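Local structure of aminopeptidase C (Lactobacillus rhamnosus, 4K7C) at residues 262-267 / 408-413; 314-319 / 363-368. The protein probably removes amino acids from the N-terminal ends of peptides, as a cysteine aminopeptidase related to papain. All coordinates share one frame; numbering follows the deposited sequence.

Contact 1: residues 262-267 / 408-413; sequences SIINAP and VYQVVI
An antiparallel strand pair in the beta domain of this papain-like fold joins 262-264 to 408-413, the latter entered directly from a helix. I263 and V411 form the hydrogen-bonded pair. I263 N meets V411 O at 2.8 Å, nearly along the C=O axis (179°). In return V411 N reaches I263 O at 2.9 Å, in the carbonyl plane. Beyond the strand end, N265 N donates to Y409 O at 2.9 Å, with the donor 35° above the carbonyl plane. I263 and I413 pack on helix 298-310, while V411 lies against F317. I263 sets CG1 anti to its carbonyl carbon, and CD1 reaches I413 CB at 3.7 Å while the two side chains cross obliquely. I264 and Q410 share the other face and lie side by side, with I264 CG2 3.5 Å from Q410 CG. The Q410 side chain runs extended beyond CG. Buried polar ends are met outside the pair: S262 OG by H293, N265 ND2 by L296 O, N265 OD1 by K351 and Y409 OH by S360. N265 O is buried without a polar partner; it lies at the edge of the Y409 ring, 3.8 Å from CD1.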
ATOM      1  N   SER A 262      -3.155 -29.126  35.917  1.00 19.12           N
ATOM      2  CA  SER A 262      -2.080 -28.966  34.957  1.00 19.07           C
ATOM      3  C   SER A 262      -1.351 -30.284  34.867  1.00 19.73           C
ATOM      4  O   SER A 262      -0.866 -30.788  35.871  1.00 20.57           O
ATOM      5  CB  SER A 262      -1.161 -27.845  35.333  1.00 23.26           C
ATOM      6  OG  SER A 262      -0.056 -27.810  34.408  1.00 23.07           O
ATOM      7  N   ILE A 263      -1.302 -30.818  33.668  1.00 18.65           N
ATOM      8  CA  ILE A 263      -0.595 -32.071  33.350  1.00 20.76           C
ATOM      9  C   ILE A 263       0.546 -31.745  32.424  1.00 21.65           C
ATOM     10  O   ILE A 263       0.336 -30.976  31.453  1.00 19.10           O
ATOM     11  CB  ILE A 263      -1.605 -33.038  32.764  1.00 24.29           C
ATOM     12  CG1 ILE A 263      -2.626 -33.372  33.915  1.00 29.37           C
ATOM     13  CG2 ILE A 263      -0.935 -34.314  32.329  1.00 20.95           C
ATOM     14  CD1 ILE A 263      -3.772 -34.155  33.464  1.00 34.31           C
ATOM     15  N   ILE A 264       1.731 -32.292  32.729  1.00 18.17           N
ATOM     16  CA  ILE A 264       2.903 -32.090  31.834  1.00 19.68           C
ATOM     17  C   ILE A 264       3.378 -33.412  31.318  1.00 19.99           C
ATOM     18  O   ILE A 264       3.006 -34.462  31.863  1.00 17.40           O
ATOM     19  CB  ILE A 264       4.042 -31.296  32.495  1.00 20.34           C
ATOM     20  CG1 ILE A 264       4.660 -32.000  33.715  1.00 20.65           C
ATOM     21  CG2 ILE A 264       3.556 -29.921  32.816  1.00 22.47           C
ATOM     22  CD1 ILE A 264       5.876 -31.346  34.349  1.00 21.46           C
ATOM     23  N   ASN A 265       4.197 -33.369  30.244  1.00 18.52           N
ATOM     24  CA  ASN A 265       4.904 -34.533  29.749  1.00 20.19           C
ATOM     25  C   ASN A 265       6.328 -34.072  29.533  1.00 19.61           C
ATOM     26  O   ASN A 265       6.643 -33.475  28.483  1.00 22.33           O
ATOM     27  CB  ASN A 265       4.322 -35.045  28.453  1.00 22.54           C
ATOM     28  CG  ASN A 265       5.109 -36.165  27.894  1.00 21.17           C
ATOM     29  OD1 ASN A 265       5.639 -36.101  26.788  1.00 21.68           O
ATOM     30  ND2 ASN A 265       5.188 -37.269  28.676  1.00 20.21           N
ATOM     31  N   ALA A 266       7.165 -34.287  30.538  1.00 18.55           N
ATOM     32  CA  ALA A 266       8.530 -33.903  30.510  1.00 20.63           C
ATOM     33  C   ALA A 266       9.358 -35.198  30.821  1.00 20.39           C
ATOM     34  O   ALA A 266       9.509 -35.589  31.997  1.00 23.79           O
ATOM     35  CB  ALA A 266       8.736 -32.829  31.489  1.00 18.71           C
ATOM     36  N   PRO A 267       9.775 -35.918  29.780  1.00 22.36           N
ATOM     37  CA  PRO A 267      10.257 -37.275  29.947  1.00 22.21           C
ATOM     38  C   PRO A 267      11.751 -37.339  30.333  1.00 20.54           C
ATOM     39  O   PRO A 267      12.535 -38.069  29.740  1.00 22.42           O
ATOM     40  CB  PRO A 267      10.009 -37.895  28.597  1.00 24.13           C
ATOM     41  CG  PRO A 267      10.180 -36.729  27.627  1.00 22.56           C
ATOM     42  CD  PRO A 267       9.492 -35.600  28.349  1.00 22.53           C
ATOM     43  N   VAL A 408       4.307 -30.710  22.351  1.00 17.42           N
ATOM     44  CA  VAL A 408       3.353 -30.338  23.413  1.00 16.53           C
ATOM     45  C   VAL A 408       3.866 -30.827  24.776  1.00 18.63           C
ATOM     46  O   VAL A 408       4.187 -32.045  24.923  1.00 20.66           O
ATOM     47  CB  VAL A 408       2.001 -30.930  23.162  1.00 15.52           C
ATOM     48  CG1 VAL A 408       0.979 -30.702  24.368  1.00 16.03           C
ATOM     49  CG2 VAL A 408       1.415 -30.394  21.876  1.00 15.90           C
ATOM     50  N   TYR A 409       3.917 -29.900  25.734  1.00 16.80           N
ATOM     51  CA  TYR A 409       4.413 -30.167  27.059  1.00 19.76           C
ATOM     52  C   TYR A 409       3.368 -30.100  28.175  1.00 21.02           C
ATOM     53  O   TYR A 409       3.641 -30.672  29.223  1.00 19.75           O
ATOM     54  CB  TYR A 409       5.525 -29.255  27.437  1.00 18.59           C
ATOM     55  CG  TYR A 409       6.734 -29.317  26.474  1.00 20.06           C
ATOM     56  CD1 TYR A 409       7.646 -30.307  26.593  1.00 19.76           C
ATOM     57  CD2 TYR A 409       6.940 -28.336  25.494  1.00 20.12           C
ATOM     58  CE1 TYR A 409       8.731 -30.443  25.740  1.00 20.81           C
ATOM     59  CE2 TYR A 409       8.079 -28.428  24.668  1.00 20.53           C
ATOM     60  CZ  TYR A 409       8.976 -29.478  24.804  1.00 21.78           C
ATOM     61  OH  TYR A 409      10.081 -29.575  23.983  1.00 24.14           O
ATOM     62  N   GLN A 410       2.216 -29.478  27.925  0.50 19.70           N
ATOM     63  CA  GLN A 410       1.224 -29.290  28.973  0.50 19.53           C
ATOM     64  C   GLN A 410      -0.187 -29.285  28.438  0.50 19.83           C
ATOM     65  O   GLN A 410      -0.434 -28.754  27.354  0.50 18.57           O
ATOM     66  CB  GLN A 410       1.431 -27.937  29.602  0.50 18.70           C
ATOM     67  CG  GLN A 410       2.733 -27.692  30.284  0.50 19.50           C
ATOM     68  CD  GLN A 410       2.677 -26.350  30.944  0.50 18.56           C
ATOM     69  OE1 GLN A 410       3.625 -25.893  31.634  0.50 19.15           O
ATOM     70  NE2 GLN A 410       1.565 -25.679  30.702  0.50 16.40           N
ATOM     71  N   VAL A 411      -1.099 -29.907  29.194  1.00 18.95           N
ATOM     72  CA  VAL A 411      -2.535 -29.803  28.937  1.00 18.22           C
ATOM     73  C   VAL A 411      -3.193 -29.590  30.337  1.00 22.01           C
ATOM     74  O   VAL A 411      -2.597 -29.963  31.350  1.00 20.61           O
ATOM     75  CB  VAL A 411      -3.207 -31.026  28.301  1.00 20.46           C
ATOM     76  CG1 VAL A 411      -2.898 -31.100  26.810  1.00 22.75           C
ATOM     77  CG2 VAL A 411      -2.796 -32.320  28.987  1.00 21.65           C
ATOM     78  N   VAL A 412      -4.291 -28.858  30.354  1.00 18.26           N
ATOM     79  CA  VAL A 412      -5.067 -28.684  31.553  1.00 18.89           C
ATOM     80  C   VAL A 412      -6.323 -29.523  31.428  1.00 19.35           C
ATOM     81  O   VAL A 412      -7.160 -29.353  30.524  1.00 16.59           O
ATOM     82  CB  VAL A 412      -5.369 -27.213  31.859  1.00 20.46           C
ATOM     83  CG1 VAL A 412      -6.251 -27.068  33.077  1.00 18.68           C
ATOM     84  CG2 VAL A 412      -4.110 -26.428  32.063  1.00 21.08           C
ATOM     85  N   ILE A 413      -6.456 -30.507  32.341  1.00 17.92           N
ATOM     86  CA  ILE A 413      -7.549 -31.474  32.323  1.00 20.32           C
ATOM     87  C   ILE A 413      -8.452 -31.393  33.592  1.00 20.94           C
ATOM     88  O   ILE A 413      -7.890 -31.202  34.673  1.00 19.59           O
ATOM     89  CB  ILE A 413      -6.964 -32.886  32.180  1.00 21.29           C
ATOM     90  CG1 ILE A 413      -6.153 -32.974  30.817  1.00 19.86           C
ATOM     91  CG2 ILE A 413      -8.030 -33.917  32.212  1.00 21.85           C
ATOM     92  CD1 ILE A 413      -6.994 -32.895  29.596  1.00 20.60           C
TER

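Contact 2: residues 314-319 / 363-368; sequences SVWFGS and THAMVL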
ATOM      1  N   SER A 314     -13.079 -28.013  25.417  1.00 20.80           N
ATOM      2  CA  SER A 314     -11.782 -27.593  24.888  1.00 19.80           C
ATOM      3  C   SER A 314     -10.652 -27.722  25.905  1.00 19.73           C
ATOM      4  O   SER A 314     -10.860 -27.859  27.141  1.00 20.73           O
ATOM      5  CB  SER A 314     -11.940 -26.157  24.315  1.00 21.21           C
ATOM      6  OG  SER A 314     -12.123 -25.163  25.296  1.00 21.66           O
ATOM      7  N   VAL A 315      -9.443 -27.768  25.433  1.00 18.60           N
ATOM      8  CA  VAL A 315      -8.340 -28.089  26.311  1.00 18.83           C
ATOM      9  C   VAL A 315      -7.186 -27.076  26.172  1.00 20.26           C
ATOM     10  O   VAL A 315      -6.564 -27.005  25.085  1.00 18.63           O
ATOM     11  CB  VAL A 315      -7.790 -29.527  26.010  1.00 18.79           C
ATOM     12  CG1 VAL A 315      -6.640 -29.902  26.890  1.00 18.66           C
ATOM     13  CG2 VAL A 315      -8.863 -30.632  26.117  1.00 19.61           C
ATOM     14  N   TRP A 316      -6.884 -26.318  27.216  1.00 17.83           N
ATOM     15  CA  TRP A 316      -5.760 -25.427  27.217  1.00 15.63           C
ATOM     16  C   TRP A 316      -4.483 -26.276  27.163  1.00 15.51           C
ATOM     17  O   TRP A 316      -4.380 -27.326  27.847  1.00 15.92           O
ATOM     18  CB  TRP A 316      -5.747 -24.602  28.494  1.00 15.23           C
ATOM     19  CG  TRP A 316      -4.784 -23.517  28.695  1.00 15.65           C
ATOM     20  CD1 TRP A 316      -5.021 -22.206  28.667  1.00 15.82           C
ATOM     21  CD2 TRP A 316      -3.395 -23.625  29.166  1.00 14.94           C
ATOM     22  NE1 TRP A 316      -3.947 -21.484  29.005  1.00 18.04           N
ATOM     23  CE2 TRP A 316      -2.915 -22.319  29.305  1.00 15.29           C
ATOM     24  CE3 TRP A 316      -2.503 -24.684  29.307  1.00 15.93           C
ATOM     25  CZ2 TRP A 316      -1.627 -22.031  29.695  1.00 18.28           C
ATOM     26  CZ3 TRP A 316      -1.237 -24.402  29.755  1.00 16.16           C
ATOM     27  CH2 TRP A 316      -0.779 -23.100  29.926  1.00 15.52           C
ATOM     28  N   PHE A 317      -3.575 -25.868  26.270  1.00 17.44           N
ATOM     29  CA  PHE A 317      -2.273 -26.550  26.139  1.00 16.96           C
ATOM     30  C   PHE A 317      -1.111 -25.656  25.851  1.00 18.44           C
ATOM     31  O   PHE A 317      -1.275 -24.609  25.232  1.00 17.63           O
ATOM     32  CB  PHE A 317      -2.332 -27.701  25.070  1.00 17.27           C
ATOM     33  CG  PHE A 317      -2.203 -27.264  23.645  1.00 15.72           C
ATOM     34  CD1 PHE A 317      -3.279 -26.718  22.984  1.00 16.79           C
ATOM     35  CD2 PHE A 317      -1.029 -27.491  22.944  1.00 17.91           C
ATOM     36  CE1 PHE A 317      -3.201 -26.296  21.688  1.00 17.42           C
ATOM     37  CE2 PHE A 317      -0.965 -27.143  21.578  1.00 16.65           C
ATOM     38  CZ  PHE A 317      -2.065 -26.549  20.962  1.00 16.19           C
ATOM     39  N   GLY A 318       0.066 -26.106  26.339  1.00 17.23           N
ATOM     40  CA  GLY A 318       1.348 -25.455  26.201  1.00 16.31           C
ATOM     41  C   GLY A 318       2.284 -26.231  25.300  1.00 16.47           C
ATOM     42  O   GLY A 318       2.405 -27.427  25.406  1.00 16.45           O
ATOM     43  N   SER A 319       2.903 -25.520  24.357  1.00 17.82           N
ATOM     44  CA  SER A 319       3.761 -26.146  23.331  1.00 18.61           C
ATOM     45  C   SER A 319       4.918 -25.217  22.917  1.00 18.34           C
ATOM     46  O   SER A 319       4.973 -24.016  23.267  1.00 17.66           O
ATOM     47  CB  SER A 319       2.953 -26.535  22.078  1.00 19.09           C
ATOM     48  OG  SER A 319       2.440 -25.420  21.384  1.00 18.21           O
ATOM     49  N   THR A 363       6.621 -22.330  24.953  1.00 22.27           N
ATOM     50  CA  THR A 363       6.773 -20.964  24.560  1.00 21.36           C
ATOM     51  C   THR A 363       5.403 -20.299  24.248  1.00 22.79           C
ATOM     52  O   THR A 363       5.331 -19.081  24.126  1.00 25.01           O
ATOM     53  CB  THR A 363       7.658 -20.811  23.326  1.00 22.58           C
ATOM     54  OG1 THR A 363       6.984 -21.431  22.229  1.00 20.27           O
ATOM     55  CG2 THR A 363       9.047 -21.444  23.549  1.00 22.03           C
ATOM     56  N   HIS A 364       4.339 -21.082  24.089  1.00 19.48           N
ATOM     57  CA  HIS A 364       3.038 -20.542  23.632  1.00 21.13           C
ATOM     58  C   HIS A 364       1.896 -21.448  24.143  1.00 20.21           C
ATOM     59  O   HIS A 364       1.981 -22.665  24.177  1.00 21.12           O
ATOM     60  CB  HIS A 364       3.042 -20.436  22.092  1.00 24.22           C
ATOM     61  CG  HIS A 364       1.868 -19.694  21.508  1.00 25.91           C
ATOM     62  ND1 HIS A 364       1.430 -18.477  22.002  1.00 30.19           N
ATOM     63  CD2 HIS A 364       1.057 -19.983  20.454  1.00 27.10           C
ATOM     64  CE1 HIS A 364       0.382 -18.063  21.291  1.00 28.71           C
ATOM     65  NE2 HIS A 364       0.145 -18.956  20.344  1.00 26.19           N
ATOM     66  N   ALA A 365       0.803 -20.829  24.543  1.00 20.69           N
ATOM     67  CA  ALA A 365      -0.393 -21.534  25.037  1.00 17.93           C
ATOM     68  C   ALA A 365      -1.451 -21.324  23.946  1.00 17.63           C
ATOM     69  O   ALA A 365      -1.642 -20.177  23.449  1.00 18.82           O
ATOM     70  CB  ALA A 365      -0.913 -20.890  26.359  1.00 19.25           C
HETATM   71  N   MSE A 366      -2.167 -22.386  23.656  1.00 15.93           N
HETATM   72  CA  MSE A 366      -3.286 -22.381  22.719  1.00 16.73           C
HETATM   73  C   MSE A 366      -4.341 -23.316  23.308  1.00 16.19           C
HETATM   74  O   MSE A 366      -4.238 -23.760  24.434  1.00 16.06           O
HETATM   75  CB  MSE A 366      -2.846 -22.707  21.263  1.00 16.45           C
HETATM   76  CG  MSE A 366      -1.810 -21.689  20.761  1.00 17.56           C
HETATM   77 SE   MSE A 366      -1.171 -22.147  18.941  1.00 20.66          SE
HETATM   78  CE  MSE A 366      -0.088 -23.718  19.386  1.00 20.74           C
ATOM     79  N   VAL A 367      -5.362 -23.639  22.502  1.00 16.37           N
ATOM     80  CA  VAL A 367      -6.475 -24.440  22.901  1.00 15.08           C
ATOM     81  C   VAL A 367      -6.746 -25.523  21.814  1.00 16.36           C
ATOM     82  O   VAL A 367      -6.852 -25.217  20.627  1.00 16.27           O
ATOM     83  CB  VAL A 367      -7.742 -23.538  23.161  1.00 16.87           C
ATOM     84  CG1 VAL A 367      -8.973 -24.411  23.469  1.00 15.95           C
ATOM     85  CG2 VAL A 367      -7.511 -22.519  24.210  1.00 17.44           C
ATOM     86  N   LEU A 368      -6.829 -26.771  22.262  1.00 15.91           N
ATOM     87  CA  LEU A 368      -7.373 -27.865  21.443  1.00 16.30           C
ATOM     88  C   LEU A 368      -8.874 -27.790  21.393  1.00 16.70           C
ATOM     89  O   LEU A 368      -9.531 -27.762  22.455  1.00 17.49           O
ATOM     90  CB  LEU A 368      -6.956 -29.257  21.996  1.00 17.32           C
ATOM     91  CG  LEU A 368      -5.437 -29.307  22.274  1.00 18.47           C
ATOM     92  CD1 LEU A 368      -5.137 -30.543  23.058  1.00 16.66           C
ATOM     93  CD2 LEU A 368      -4.584 -29.380  20.986  1.00 18.96           C
TER
HETATM   94  O   HOH W   1       0.373 -24.338  22.589  1.00 19.29           O
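Strands 315-319 and 364-368 pair antiparallel in the beta domain of the papain-like fold, and H364 is probably the catalytic histidine. Its NE2 is hydrogen-bonded to N385 OD1, and its side chain touches C70, consistent with the Cys-His-Asn triad of this family. V315 with L368 and F317 with M366 exchange two backbone hydrogen bonds each. The straightest is F317 N to M366 O (2.9 Å, 174°). A classic beta bulge closes the pair: S319 O accepts from both T363 N (2.9 Å) and H364 N (3.1 Å), while S319 N donates to H364 O. One water joins three groups. It accepts from S319 OG at 2.6 Å and donates to F317 O and H364 O, so each of these carbonyls has two donors. W316 NE1 donates to W71 O, and A365 CB packs against the six-membered ring of the indole, 3.6 Å from W316 CZ2. F317 CG takes the crowded place between N and carbonyl carbon (chi1 81°). M366, present as selenomethionine in this derivative, lies beside the ring. An alanine at F317 would remove the ring and would probably loosen the packing of L368 and M366. L368 CD2 stands over one face of F317, 3.7 Å from the centroid; on the opposite face the water oxygen lies 3.2 Å from the ring plane, offset toward the rim.

Contacts 1 and 2 lie side by side in the beta domain, their centres about 10 Å apart, and 408-413 borders 314-319. In sequence, contact 2 is nested within the loop closed by contact 1. The seam contains a second classic bulge: Y409 and Q410 both face G318. Q410 O lies 2.9 Å from G318 N and Y409 N lies 2.9 Å from G318 O, both probable hydrogen bonds. Q410 NE2 also packs 3.2 Å from W316 CZ3. Glycerol, probably from the crystallisation liquor, is hydrogen-bonded to V412 O of contact 1 and W316 N of contact 2. H364, probably the triad histidine, lies on strand 364-374, the other neighbour of 315-319.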